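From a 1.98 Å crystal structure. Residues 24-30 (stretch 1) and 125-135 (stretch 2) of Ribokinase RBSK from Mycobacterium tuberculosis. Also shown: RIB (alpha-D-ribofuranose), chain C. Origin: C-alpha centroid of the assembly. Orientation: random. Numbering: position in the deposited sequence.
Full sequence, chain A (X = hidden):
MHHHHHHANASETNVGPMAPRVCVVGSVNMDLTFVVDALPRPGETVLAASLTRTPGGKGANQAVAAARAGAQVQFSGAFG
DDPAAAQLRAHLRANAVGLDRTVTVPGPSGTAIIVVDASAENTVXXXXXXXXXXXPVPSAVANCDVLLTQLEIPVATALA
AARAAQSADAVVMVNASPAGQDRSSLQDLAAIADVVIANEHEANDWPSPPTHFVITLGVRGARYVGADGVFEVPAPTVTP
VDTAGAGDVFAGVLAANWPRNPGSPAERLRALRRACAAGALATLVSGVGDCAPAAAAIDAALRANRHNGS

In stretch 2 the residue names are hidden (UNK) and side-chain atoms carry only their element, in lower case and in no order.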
# COMPACT_ATOMS: atom_id res chain seq x y z
N VAL A 24 -9.89 16.99 -18.97
CA VAL A 24 -9.99 15.70 -18.30
C VAL A 24 -10.78 15.89 -17.01
O VAL A 24 -10.41 16.71 -16.17
CB VAL A 24 -8.59 15.11 -17.98
CG1 VAL A 24 -8.71 13.75 -17.28
CG2 VAL A 24 -7.76 15.00 -19.26
N VAL A 25 -11.87 15.15 -16.86
CA VAL A 25 -12.64 15.20 -15.62
C VAL A 25 -12.49 13.80 -15.01
O VAL A 25 -12.95 12.81 -15.58
CB VAL A 25 -14.14 15.56 -15.87
CG1 VAL A 25 -14.98 15.41 -14.58
CG2 VAL A 25 -14.28 16.99 -16.41
N GLY A 26 -11.81 13.72 -13.87
CA GLY A 26 -11.45 12.40 -13.35
C GLY A 26 -10.67 12.43 -12.06
O GLY A 26 -10.72 13.44 -11.32
N SER A 27 -9.97 11.34 -11.79
CA SER A 27 -9.42 11.10 -10.48
C SER A 27 -7.93 11.37 -10.37
O SER A 27 -7.18 11.31 -11.36
CB SER A 27 -9.67 9.64 -10.10
OG SER A 27 -9.16 8.84 -11.14
N VAL A 28 -7.50 11.66 -9.15
CA VAL A 28 -6.09 11.89 -8.85
C VAL A 28 -5.82 11.20 -7.51
O VAL A 28 -6.52 11.43 -6.52
CB VAL A 28 -5.71 13.42 -8.86
CG1 VAL A 28 -6.62 14.28 -7.91
CG2 VAL A 28 -4.19 13.64 -8.58
N ASN A 29 -4.81 10.32 -7.49
CA ASN A 29 -4.53 9.45 -6.35
C ASN A 29 -3.05 9.50 -6.09
O ASN A 29 -2.28 9.67 -7.03
CB ASN A 29 -4.84 7.96 -6.68
CG ASN A 29 -6.29 7.72 -7.06
OD1 ASN A 29 -7.20 8.25 -6.43
ND2 ASN A 29 -6.51 6.90 -8.10
N MET A 30 -2.63 9.32 -4.85
CA MET A 30 -1.23 8.94 -4.59
C MET A 30 -1.08 7.41 -4.76
O MET A 30 -1.86 6.65 -4.19
CB MET A 30 -0.79 9.39 -3.19
CG MET A 30 0.70 9.18 -2.93
SD MET A 30 1.75 10.32 -3.86
CE MET A 30 1.24 11.93 -3.21
N UNK A 125 -5.71 -1.32 -7.19
CA UNK A 125 -6.75 -1.23 -6.19
C UNK A 125 -6.80 0.21 -5.69
O UNK A 125 -5.77 0.75 -5.25
c UNK A 125 -6.41 -2.14 -4.99
c UNK A 125 -7.28 -2.06 -3.75
c UNK A 125 -6.71 -2.92 -2.60
c UNK A 125 -8.70 -2.47 -4.05
N UNK A 126 -7.99 0.81 -5.68
CA UNK A 126 -8.12 2.26 -5.44
C UNK A 126 -9.07 2.52 -4.28
O UNK A 126 -10.20 2.00 -4.27
c UNK A 126 -7.78 2.76 -7.92
c UNK A 126 -8.67 3.01 -6.68
c UNK A 126 -8.80 4.52 -6.39
N UNK A 127 -8.63 3.30 -3.31
CA UNK A 127 -9.55 3.84 -2.32
C UNK A 127 -9.72 5.29 -2.78
O UNK A 127 -8.81 6.11 -2.62
c UNK A 127 -8.93 3.77 -0.95
N UNK A 128 -10.87 5.60 -3.40
CA UNK A 128 -10.97 6.87 -4.11
C UNK A 128 -10.88 8.13 -3.24
O UNK A 128 -10.51 9.18 -3.76
c UNK A 128 -13.10 5.80 -4.08
c UNK A 128 -12.10 4.80 -3.54
c UNK A 128 -12.33 6.78 -4.83
N UNK A 129 -11.16 8.04 -1.94
CA UNK A 129 -11.06 9.23 -1.07
C UNK A 129 -11.84 10.42 -1.63
O UNK A 129 -13.02 10.29 -2.00
N UNK A 130 -11.17 11.57 -1.74
CA UNK A 130 -11.78 12.80 -2.26
C UNK A 130 -12.42 12.64 -3.65
O UNK A 130 -13.44 13.29 -3.95
c UNK A 130 -10.75 13.93 -2.28
N UNK A 131 -11.84 11.78 -4.50
CA UNK A 131 -12.39 11.57 -5.85
C UNK A 131 -13.84 11.12 -5.85
O UNK A 131 -14.59 11.46 -6.77
n UNK A 131 -9.23 10.34 -6.04
c UNK A 131 -11.54 10.58 -6.66
c UNK A 131 -10.11 11.02 -6.78
o UNK A 131 -9.79 11.99 -7.49
N UNK A 132 -14.24 10.35 -4.83
CA UNK A 132 -15.62 9.89 -4.69
C UNK A 132 -16.60 11.03 -4.37
O UNK A 132 -17.81 10.85 -4.45
c UNK A 132 -15.72 8.80 -3.60
N UNK A 133 -16.07 12.19 -4.03
CA UNK A 133 -16.91 13.34 -3.68
C UNK A 133 -16.81 14.49 -4.67
O UNK A 133 -17.16 15.62 -4.34
c UNK A 133 -16.58 13.82 -2.27
c UNK A 133 -17.70 11.24 0.02
n UNK A 133 -17.91 12.21 -0.86
n UNK A 133 -16.40 11.10 0.18
c UNK A 133 -16.70 12.73 -1.25
c UNK A 133 -15.75 12.02 -0.61
N UNK A 134 -16.29 14.22 -5.87
CA UNK A 134 -16.30 15.21 -6.94
C UNK A 134 -17.72 15.41 -7.49
O UNK A 134 -18.31 14.49 -8.06
c UNK A 134 -15.34 14.81 -8.08
c UNK A 134 -14.61 17.13 -8.77
c UNK A 134 -15.27 15.83 -9.23
c UNK A 134 -14.55 15.27 -10.46
N UNK A 135 -18.25 16.63 -7.31
CA UNK A 135 -19.55 17.01 -7.86
C UNK A 135 -19.30 17.86 -9.11
O UNK A 135 -18.19 18.37 -9.29
c UNK A 135 -20.76 16.98 -5.62
o UNK A 135 -19.70 18.99 -6.42
c UNK A 135 -20.41 17.82 -6.84
O5 RIB C . -4.27 3.25 -14.53
C5 RIB C . -3.41 3.30 -13.37
C4 RIB C . -4.01 4.27 -12.35
O4 RIB C . -5.20 3.67 -11.80
C3 RIB C . -3.11 4.51 -11.14
O3 RIB C . -2.32 5.73 -11.22
C2 RIB C . -4.06 4.50 -9.96
O2 RIB C . -4.05 5.74 -9.25
C1 RIB C . -5.44 4.15 -10.48
O1 RIB C . -6.29 5.30 -10.58
O HOH W 1 -11.53 13.72 -8.65

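Position 125 carries four carbons forked at the second, out of reach of stretch 1: leucine, L125. At position 126 one carbon bears two more, and CA-to-CB points toward stretch 1; one of the two outer carbons lies 3.7 Å from ND2 of N29. This is valine, V126. That carbon is CG1, while CG2 lies 3.7 Å from C1 of the ribose, so the two methyls of one side chain approach N29 and the sugar respectively. Position 127 has a single carbon, directed sideways and touching nothing across the gap: alanine, A127.

Position 128 has three carbons closing a ring onto its own backbone nitrogen, which can only be proline, P128. Its ring stays clear of stretch 1, but its carbonyl is put to use below. Position 129 has no side-chain atoms, and its phi of 52° by itself favours what the atoms say: glycine, G129. Position 130 again has one carbon, alanine, A130, and opens a short 3-10 segment.

Position 131 has two carbons, the second carrying one oxygen and one nitrogen. The oxygen lies 2.8 Å from V28 N and the nitrogen 3.0 Å from V28 O. Four heavy atoms alone could suggest aspartate or asparagine, but the nitrogen settles it: asparagine, N131. Its amide pairs with the backbone of V28 like a neighbouring strand: V28 N donates to N131 OD1, and N131 ND2 donates to V28 O, both nearly straight.

Position 132, one carbon and out of reach, is alanine, A132. Position 133 has one carbon followed by a five-membered ring of three carbons and two nitrogens, exposed and far from stretch 1: histidine, H133. Position 134 has four carbons forked at the second, directed toward stretch 1, with an end carbon packed 4.1 Å from CG1 of V25: leucine, L134, the carbon being CD2. Position 135 has one carbon carrying an oxygen and a carbon, again out of reach: threonine, T135.

The rule here is a single amide reading a main chain. The turn holds it ready: P128 O accepts from N131 N at 3.0 Å and from N131 ND2 at 2.9 Å, so the carbonyl anchors the backbone and side chain of the same residue. A water extends the network, donating to G26 O at 2.8 Å and to N131 OD1 at 2.7 Å; it bridges two acceptors that could not bond each other. L134 and V25 add a modest apolar contact. Next to V28, N29 ND2 donates to RIB O2 at 3.0 Å, as suits a ribokinase.

Stretch 2, residues 125-135: LVAPGANAHLT
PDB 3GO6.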